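Local coordinates for geranyltranstransferase (Marinomonas sp. MED121, PDB 4F62), which probably joins isopentenyl diphosphate to an allylic prenyl diphosphate, as farnesyl-diphosphate synthases do when they lengthen isoprenoid chains, at residues A[61-64]-A[65-69]; A[119-122]-A[123-127]; A[137-140]-A[141-144]. All blocks are in the same frame, centred on the assembly; numbering follows the deposited sequence.

Interaction 1 (A[61-64]-A[65-69]); sequences GDIS and SLTDA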
ATOM      1  N   GLY A  61      27.884  -0.613  -3.856  1.00 51.06           N
ATOM      2  CA  GLY A  61      28.142   0.811  -3.928  1.00 56.80           C
ATOM      3  C   GLY A  61      28.089   1.461  -2.562  1.00 59.42           C
ATOM      4  O   GLY A  61      28.715   0.989  -1.611  1.00 60.92           O
ATOM      5  N   ASP A  62      27.325   2.542  -2.455  1.00 57.54           N
ATOM      6  CA  ASP A  62      27.225   3.251  -1.193  1.00 55.60           C
ATOM      7  C   ASP A  62      25.778   3.366  -0.702  1.00 47.47           C
ATOM      8  O   ASP A  62      24.852   3.508  -1.499  1.00 45.78           O
ATOM      9  CB  ASP A  62      27.884   4.619  -1.329  1.00 65.20           C
ATOM     10  CG  ASP A  62      29.327   4.518  -1.829  1.00 74.98           C
ATOM     11  OD1 ASP A  62      30.107   3.721  -1.253  1.00 76.24           O
ATOM     12  OD2 ASP A  62      29.669   5.213  -2.808  1.00 78.62           O
ATOM     13  N   ILE A  63      25.594   3.261   0.612  1.00 47.35           N
ATOM     14  CA  ILE A  63      24.290   3.475   1.227  1.00 51.35           C
ATOM     15  C   ILE A  63      23.818   4.897   0.905  1.00 50.58           C
ATOM     16  O   ILE A  63      24.581   5.859   1.040  1.00 46.53           O
ATOM     17  CB  ILE A  63      24.344   3.269   2.762  1.00 44.99           C
ATOM     18  CG1 ILE A  63      24.671   1.807   3.097  1.00 45.14           C
ATOM     19  CG2 ILE A  63      23.011   3.666   3.386  1.00 40.93           C
ATOM     20  CD1 ILE A  63      25.069   1.560   4.569  1.00 38.65           C
ATOM     21  N   SER A  64      22.565   5.020   0.475  1.00 43.84           N
ATOM     22  CA  SER A  64      22.037   6.271  -0.051  1.00 50.75           C
ATOM     23  C   SER A  64      20.681   6.565   0.557  1.00 48.47           C
ATOM     24  O   SER A  64      20.146   5.746   1.295  1.00 40.62           O
ATOM     25  CB  SER A  64      21.878   6.171  -1.571  1.00 50.82           C
ATOM     26  OG  SER A  64      23.139   6.037  -2.189  1.00 60.31           O
ATOM     27  N   SER A  65      20.119   7.727   0.228  1.00 42.55           N
ATOM     28  CA  SER A  65      18.818   8.103   0.766  1.00 42.46           C
ATOM     29  C   SER A  65      17.743   7.083   0.384  1.00 42.65           C
ATOM     30  O   SER A  65      16.895   6.733   1.212  1.00 42.80           O
ATOM     31  CB  SER A  65      18.431   9.527   0.337  1.00 47.66           C
ATOM     32  OG  SER A  65      18.263   9.604  -1.065  1.00 57.92           O
ATOM     33  N   LEU A  66      17.792   6.576  -0.850  1.00 38.56           N
ATOM     34  CA  LEU A  66      16.836   5.540  -1.255  1.00 40.20           C
ATOM     35  C   LEU A  66      17.119   4.185  -0.605  1.00 41.61           C
ATOM     36  O   LEU A  66      16.255   3.308  -0.607  1.00 35.02           O
ATOM     37  CB  LEU A  66      16.726   5.397  -2.789  1.00 35.88           C
ATOM     38  CG  LEU A  66      16.072   6.581  -3.531  1.00 48.58           C
ATOM     39  CD1 LEU A  66      16.058   6.350  -5.039  1.00 43.79           C
ATOM     40  CD2 LEU A  66      14.656   6.811  -3.032  1.00 47.09           C
ATOM     41  N   THR A  67      18.311   3.992  -0.052  1.00 40.66           N
ATOM     42  CA  THR A  67      18.539   2.771   0.726  1.00 36.85           C
ATOM     43  C   THR A  67      17.781   2.877   2.045  1.00 38.39           C
ATOM     44  O   THR A  67      17.160   1.910   2.515  1.00 34.82           O
ATOM     45  CB  THR A  67      20.030   2.567   1.062  1.00 40.43           C
ATOM     46  OG1 THR A  67      20.836   2.813  -0.097  1.00 36.20           O
ATOM     47  CG2 THR A  67      20.261   1.156   1.553  1.00 38.90           C
ATOM     48  N   ASP A  68      17.870   4.057   2.663  1.00 37.15           N
ATOM     49  CA  ASP A  68      17.064   4.364   3.848  1.00 37.78           C
ATOM     50  C   ASP A  68      15.574   4.202   3.565  1.00 38.98           C
ATOM     51  O   ASP A  68      14.856   3.558   4.337  1.00 36.73           O
ATOM     52  CB  ASP A  68      17.333   5.792   4.339  1.00 40.88           C
ATOM     53  CG  ASP A  68      18.629   5.906   5.110  1.00 42.68           C
ATOM     54  OD1 ASP A  68      18.985   4.946   5.836  1.00 40.26           O
ATOM     55  OD2 ASP A  68      19.296   6.949   4.980  1.00 40.88           O
ATOM     56  N   ALA A  69      15.108   4.783   2.460  1.00 32.77           N
ATOM     57  CA  ALA A  69      13.693   4.662   2.099  1.00 35.20           C
ATOM     58  C   ALA A  69      13.280   3.201   1.898  1.00 33.71           C
ATOM     59  O   ALA A  69      12.202   2.768   2.336  1.00 35.89           O
ATOM     60  CB  ALA A  69      13.389   5.490   0.849  1.00 34.00           C
TER

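Interaction 2 (A[119-122]-A[123-127]); sequences QTFA and FELLS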
ATOM      1  N   GLN A 119       1.084  -0.093   5.603  1.00 33.89           N
ATOM      2  CA  GLN A 119       1.316  -0.374   4.184  1.00 32.50           C
ATOM      3  C   GLN A 119       1.413   0.923   3.373  1.00 32.65           C
ATOM      4  O   GLN A 119       2.322   1.081   2.551  1.00 34.12           O
ATOM      5  CB  GLN A 119       0.266  -1.319   3.552  1.00 28.23           C
ATOM      6  CG  GLN A 119       0.486  -1.378   2.041  1.00 32.26           C
ATOM      7  CD  GLN A 119      -0.311  -2.446   1.290  1.00 36.71           C
ATOM      8  OE1 GLN A 119      -0.090  -2.637   0.092  1.00 38.59           O
ATOM      9  NE2 GLN A 119      -1.243  -3.126   1.973  1.00 31.06           N
ATOM     10  N   THR A 120       0.496   1.861   3.600  1.00 32.85           N
ATOM     11  CA  THR A 120       0.541   3.108   2.834  1.00 32.69           C
ATOM     12  C   THR A 120       1.814   3.880   3.174  1.00 35.05           C
ATOM     13  O   THR A 120       2.371   4.581   2.331  1.00 33.04           O
ATOM     14  CB  THR A 120      -0.654   4.021   3.145  1.00 35.95           C
ATOM     15  OG1 THR A 120      -1.857   3.248   3.144  1.00 39.08           O
ATOM     16  CG2 THR A 120      -0.749   5.161   2.109  1.00 32.67           C
ATOM     17  N   PHE A 121       2.264   3.777   4.420  1.00 35.01           N
ATOM     18  CA  PHE A 121       3.464   4.498   4.846  1.00 31.35           C
ATOM     19  C   PHE A 121       4.695   3.966   4.086  1.00 32.73           C
ATOM     20  O   PHE A 121       5.613   4.724   3.774  1.00 34.99           O
ATOM     21  CB  PHE A 121       3.627   4.357   6.360  1.00 34.94           C
ATOM     22  CG  PHE A 121       4.827   5.068   6.923  1.00 33.27           C
ATOM     23  CD1 PHE A 121       4.998   6.426   6.728  1.00 34.67           C
ATOM     24  CD2 PHE A 121       5.764   4.374   7.691  1.00 38.94           C
ATOM     25  CE1 PHE A 121       6.097   7.097   7.261  1.00 39.45           C
ATOM     26  CE2 PHE A 121       6.874   5.039   8.236  1.00 36.04           C
ATOM     27  CZ  PHE A 121       7.039   6.396   8.017  1.00 40.07           C
ATOM     28  N   ALA A 122       4.711   2.667   3.786  1.00 33.65           N
ATOM     29  CA  ALA A 122       5.813   2.094   3.014  1.00 32.01           C
ATOM     30  C   ALA A 122       5.935   2.804   1.676  1.00 37.97           C
ATOM     31  O   ALA A 122       7.029   3.145   1.228  1.00 33.93           O
ATOM     32  CB  ALA A 122       5.602   0.615   2.796  1.00 29.93           C
ATOM     33  N   PHE A 123       4.797   3.059   1.046  1.00 32.97           N
ATOM     34  CA  PHE A 123       4.810   3.728  -0.245  1.00 31.05           C
ATOM     35  C   PHE A 123       5.069   5.209  -0.106  1.00 30.89           C
ATOM     36  O   PHE A 123       5.617   5.832  -1.016  1.00 38.68           O
ATOM     37  CB  PHE A 123       3.538   3.394  -1.037  1.00 31.02           C
ATOM     38  CG  PHE A 123       3.456   1.930  -1.412  1.00 35.23           C
ATOM     39  CD1 PHE A 123       4.218   1.429  -2.464  1.00 34.45           C
ATOM     40  CD2 PHE A 123       2.660   1.047  -0.682  1.00 30.83           C
ATOM     41  CE1 PHE A 123       4.163   0.075  -2.810  1.00 38.94           C
ATOM     42  CE2 PHE A 123       2.597  -0.307  -1.015  1.00 31.56           C
ATOM     43  CZ  PHE A 123       3.351  -0.796  -2.087  1.00 38.73           C
ATOM     44  N   GLU A 124       4.714   5.771   1.048  1.00 34.95           N
ATOM     45  CA  GLU A 124       5.034   7.164   1.322  1.00 35.48           C
ATOM     46  C   GLU A 124       6.558   7.298   1.374  1.00 37.71           C
ATOM     47  O   GLU A 124       7.134   8.229   0.810  1.00 34.54           O
ATOM     48  CB  GLU A 124       4.419   7.615   2.657  1.00 33.97           C
ATOM     49  CG  GLU A 124       4.774   9.066   3.053  1.00 35.55           C
ATOM     50  CD  GLU A 124       4.187   9.478   4.411  1.00 43.05           C
ATOM     51  OE1 GLU A 124       3.245   8.811   4.918  1.00 39.57           O
ATOM     52  OE2 GLU A 124       4.674  10.471   4.983  1.00 43.81           O
ATOM     53  N   LEU A 125       7.195   6.352   2.053  1.00 35.17           N
ATOM     54  CA  LEU A 125       8.653   6.360   2.253  1.00 36.88           C
ATOM     55  C   LEU A 125       9.372   6.347   0.911  1.00 39.35           C
ATOM     56  O   LEU A 125      10.344   7.075   0.709  1.00 38.18           O
ATOM     57  CB  LEU A 125       9.076   5.134   3.086  1.00 32.93           C
ATOM     58  CG  LEU A 125       8.719   5.245   4.577  1.00 33.45           C
ATOM     59  CD1 LEU A 125       8.776   3.913   5.288  1.00 32.02           C
ATOM     60  CD2 LEU A 125       9.657   6.257   5.248  1.00 36.78           C
ATOM     61  N   LEU A 126       8.859   5.544  -0.016  1.00 32.58           N
ATOM     62  CA  LEU A 126       9.484   5.387  -1.334  1.00 35.28           C
ATOM     63  C   LEU A 126       9.177   6.506  -2.329  1.00 38.11           C
ATOM     64  O   LEU A 126       9.828   6.600  -3.371  1.00 41.99           O
ATOM     65  CB  LEU A 126       9.124   4.027  -1.952  1.00 32.01           C
ATOM     66  CG  LEU A 126       9.800   2.814  -1.295  1.00 38.00           C
ATOM     67  CD1 LEU A 126       9.338   1.506  -1.965  1.00 39.91           C
ATOM     68  CD2 LEU A 126      11.305   2.959  -1.411  1.00 40.36           C
ATOM     69  N   SER A 127       8.202   7.357  -2.012  1.00 38.29           N
ATOM     70  CA  SER A 127       7.819   8.433  -2.924  1.00 37.80           C
ATOM     71  C   SER A 127       7.995   9.813  -2.300  1.00 39.24           C
ATOM     72  O   SER A 127       7.314  10.749  -2.669  1.00 47.58           O
ATOM     73  CB  SER A 127       6.374   8.259  -3.387  1.00 39.19           C
ATOM     74  OG  SER A 127       5.489   8.313  -2.284  1.00 35.64           O
TER

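Interaction 3 (A[137-140]-A[141-144]); sequences AIKL and IQEL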
ATOM      1  N   ALA A 137      13.217   5.515  -8.017  1.00 34.76           N
ATOM      2  CA  ALA A 137      12.151   5.333  -7.018  1.00 35.40           C
ATOM      3  C   ALA A 137      11.022   4.437  -7.567  1.00 31.27           C
ATOM      4  O   ALA A 137      10.524   3.542  -6.868  1.00 34.61           O
ATOM      5  CB  ALA A 137      11.590   6.698  -6.553  1.00 38.97           C
ATOM      6  N   ILE A 138      10.633   4.679  -8.819  1.00 31.61           N
ATOM      7  CA  ILE A 138       9.578   3.878  -9.443  1.00 37.56           C
ATOM      8  C   ILE A 138      10.003   2.408  -9.484  1.00 40.86           C
ATOM      9  O   ILE A 138       9.213   1.522  -9.168  1.00 38.29           O
ATOM     10  CB  ILE A 138       9.217   4.393 -10.847  1.00 37.68           C
ATOM     11  CG1 ILE A 138       8.396   5.682 -10.728  1.00 39.58           C
ATOM     12  CG2 ILE A 138       8.432   3.340 -11.655  1.00 35.87           C
ATOM     13  CD1 ILE A 138       6.984   5.466 -10.197  1.00 42.24           C
ATOM     14  N   LYS A 139      11.268   2.159  -9.824  1.00 35.58           N
ATOM     15  CA  LYS A 139      11.789   0.794  -9.856  1.00 36.97           C
ATOM     16  C   LYS A 139      11.702   0.152  -8.473  1.00 38.99           C
ATOM     17  O   LYS A 139      11.273  -0.996  -8.344  1.00 32.39           O
ATOM     18  CB  LYS A 139      13.230   0.779 -10.393  1.00 45.68           C
ATOM     19  CG  LYS A 139      13.939  -0.581 -10.357  1.00 52.38           C
ATOM     20  CD  LYS A 139      13.304  -1.640 -11.280  1.00 58.26           C
ATOM     21  CE  LYS A 139      14.161  -2.926 -11.323  1.00 63.89           C
ATOM     22  NZ  LYS A 139      13.458  -4.113 -11.905  1.00 62.94           N
ATOM     23  N   LEU A 140      12.094   0.891  -7.437  1.00 30.76           N
ATOM     24  CA  LEU A 140      12.050   0.345  -6.083  1.00 31.93           C
ATOM     25  C   LEU A 140      10.606   0.063  -5.657  1.00 34.38           C
ATOM     26  O   LEU A 140      10.324  -0.915  -4.951  1.00 34.18           O
ATOM     27  CB  LEU A 140      12.746   1.276  -5.085  1.00 34.76           C
ATOM     28  CG  LEU A 140      14.229   1.516  -5.367  1.00 40.24           C
ATOM     29  CD1 LEU A 140      14.775   2.693  -4.533  1.00 34.29           C
ATOM     30  CD2 LEU A 140      15.020   0.236  -5.110  1.00 35.85           C
ATOM     31  N   ILE A 141       9.693   0.909  -6.106  1.00 32.75           N
ATOM     32  CA  ILE A 141       8.285   0.722  -5.803  1.00 35.45           C
ATOM     33  C   ILE A 141       7.780  -0.553  -6.474  1.00 35.26           C
ATOM     34  O   ILE A 141       7.068  -1.353  -5.851  1.00 30.38           O
ATOM     35  CB  ILE A 141       7.468   1.959  -6.231  1.00 33.57           C
ATOM     36  CG1 ILE A 141       7.795   3.109  -5.259  1.00 31.98           C
ATOM     37  CG2 ILE A 141       5.971   1.642  -6.246  1.00 32.05           C
ATOM     38  CD1 ILE A 141       7.235   4.473  -5.659  1.00 26.69           C
ATOM     39  N   GLN A 142       8.168  -0.751  -7.735  1.00 28.78           N
ATOM     40  CA  GLN A 142       7.816  -1.982  -8.449  1.00 40.99           C
ATOM     41  C   GLN A 142       8.328  -3.211  -7.711  1.00 40.66           C
ATOM     42  O   GLN A 142       7.602  -4.199  -7.577  1.00 33.91           O
ATOM     43  CB  GLN A 142       8.366  -1.966  -9.872  1.00 39.36           C
ATOM     44  CG  GLN A 142       7.691  -0.944 -10.762  1.00 37.26           C
ATOM     45  CD  GLN A 142       8.435  -0.741 -12.067  1.00 40.09           C
ATOM     46  OE1 GLN A 142       9.579  -1.167 -12.207  1.00 41.24           O
ATOM     47  NE2 GLN A 142       7.794  -0.077 -13.027  1.00 44.60           N
ATOM     48  N   GLU A 143       9.573  -3.137  -7.235  1.00 33.94           N
ATOM     49  CA  GLU A 143      10.181  -4.219  -6.467  1.00 36.54           C
ATOM     50  C   GLU A 143       9.357  -4.522  -5.226  1.00 39.87           C
ATOM     51  O   GLU A 143       9.112  -5.690  -4.901  1.00 34.21           O
ATOM     52  CB  GLU A 143      11.615  -3.862  -6.038  1.00 31.01           C
ATOM     53  CG  GLU A 143      12.649  -3.854  -7.171  1.00 34.25           C
ATOM     54  CD  GLU A 143      12.916  -5.232  -7.768  1.00 44.54           C
ATOM     55  OE1 GLU A 143      12.746  -6.254  -7.061  1.00 43.69           O
ATOM     56  OE2 GLU A 143      13.307  -5.298  -8.956  1.00 44.37           O
ATOM     57  N   LEU A 144       8.935  -3.473  -4.526  1.00 36.36           N
ATOM     58  CA  LEU A 144       8.218  -3.656  -3.267  1.00 34.41           C
ATOM     59  C   LEU A 144       6.833  -4.230  -3.542  1.00 36.56           C
ATOM     60  O   LEU A 144       6.351  -5.098  -2.812  1.00 34.98           O
ATOM     61  CB  LEU A 144       8.082  -2.340  -2.505  1.00 35.51           C
ATOM     62  CG  LEU A 144       7.462  -2.478  -1.106  1.00 41.10           C
ATOM     63  CD1 LEU A 144       8.356  -3.301  -0.201  1.00 39.23           C
ATOM     64  CD2 LEU A 144       7.179  -1.103  -0.474  1.00 39.48           C
TER
HETATM   65  O   HOH W   1      11.014  -4.227 -11.796  1.00 68.19           O

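Interaction 1 (A[61-64]-A[65-69])
Thr67 OG1 accepts the backbone N-H of Ser64 in a bond of 2.9 Å that is fairly straight (159° at the hydrogen). Ser64 is the N-cap of helix 65-86 and Thr67 lies three residues on, so this is one half of a capping box; the reciprocal bond from the Ser64 side chain is absent. Ser64 O accepts two backbone N-H groups. Asp68 N reaches it at 3.1 Å in the carbonyl plane, closing the first helical turn, while Thr67 N, 2.9 Å from Ser64 O, comes from well above that plane, 66° out of it. The Ser64 hydroxyl turns back along the loop: with OG anti to the carbonyl carbon (chi1 -65°), it donates to Asp62 O at 3.1 Å, from above the carbonyl plane. Packing takes over one residue earlier. Ile63 CG2 sits 3.9 Å from Thr67 CB, the two side chains crossing at about a right angle; Thr67 thus turns OG1 to the Ser64 backbone while CB and CG2 meet Ile63 CG2. Thr67 OG1 is also bonded to Ser195 OG, and Asp68 OD1 forms a salt bridge with Arg15 and a hydrogen bond with Tyr54 OH. In the connection between helix 48-60 and helix 65-86, Ile63 lies on Tyr54 of the former, which Thr67 also touches, and on Arg15 of helix 5-23; Leu66 faces Leu136 and Leu140 of helix 134-148.

Interaction 2 (A[119-122]-A[123-127])
In the last turns of helix 108-126, Phe121 meets Glu124 and Leu125, three and four residues on, along one flank of the helix. Leu125 CD1 lies over one face of the Phe121 ring, 4.0 Å from its centroid and displaced toward the rim, a CH-pi contact; Leu125 CD2 comes to 3.8 Å from Phe121 CZ. The carboxylate of Glu124 takes the ring's edge, with OE1 3.5 Å from Phe121 CD1 and the two planes almost perpendicular (86°). Phe121 CG is anti to the backbone N (chi1 -180°), which carries the ring along the helix to its later neighbours. With the ring cut back to an alanine here, Leu125 CD1 would probably lose the face it lies on, a gap would open toward Leu20 and Gln23 of helix 5-23, and Glu124 OE1 would lose its neighbouring ring edge. Gln119 and Phe123, also four residues apart, run side by side: Gln119 CG is at the edge of the Phe123 ring, and Gln119 OE1 is 3.7 Å from Phe123 CE2. Backbone bonds from Leu125 N to Phe121 O (2.8 Å) and from Glu124 N to Thr120 O (2.9 Å) keep the turns in place, and Ser127 OG folds back onto Phe123 O at 2.8 Å. The polar ends face the second subunit: Glu124 OE1 pairs with Arg150 of that chain, and Gln119 OE1 bonds its Thr120. The arrangement is that of a dimer-interface helix in an all-helical polyprenyl synthetase, with i to i+3 and i to i+4 contacts on its flanks.

Interaction 3 (A[137-140]-A[141-144])
The amide of Gln142 lies across the side chains of the preceding turn, its NE2 3.7 Å from Ile138 CG2 and its OE1 3.9 Å from Lys139 CD. The carboxylate of Glu143 is met by the ammonium of Lys139, whose NZ stands 3.2 Å from OE2, nearly in line with the C-O bond, in a salt bridge. To bring the charges together both chains bend at their second torsion, Lys139 at 65° and Glu143 at -67°. Lys139 CE follows alongside, 3.5 Å from Glu143 OE2. A water lies between Lys139 NZ and Gln142 OE1, but its place is doubtful: it is too close to NZ, and its bond to OE1 is weak. This is an i to i+4 lysine-glutamate pair on helix 134-148, laid over regular helical bonds such as Glu143 N to Lys139 O at 3.0 Å. The carboxylate has a second cation: Arg190 of helix 170-194 pairs with OE1, which probably helps to balance its charge. Gln142 NE2 donates to Ser127 O of the second subunit. Leu140 packs against Met191 and Leu194 of helix 170-194, while Ile138 lies on Ile141 of the second subunit.

How the interactions relate
Interactions 2 and 3 lie within helices 108-126 and 134-148, and interaction 1 at the start of helix 65-86; the three helices pack together. Interactions 2 and 3 are nearest, with centres about 11 Å apart: Leu126 CB meets Ile141 CG1 at 3.7 Å, and both contacts reach the second subunit. Interaction 1, about 16 Å from interaction 2 and 14 Å from interaction 3 between centres, joins them through helix 65-86: Ala69 CB lies 3.4 Å from Leu125 O, and Leu66 CB 3.8 Å from Leu140 CD1. In this family the far end of helix 65-86 carries the first aspartate-rich motif, which binds diphosphate through magnesium, so interaction 1 starts the helix opposite the probable active-site end.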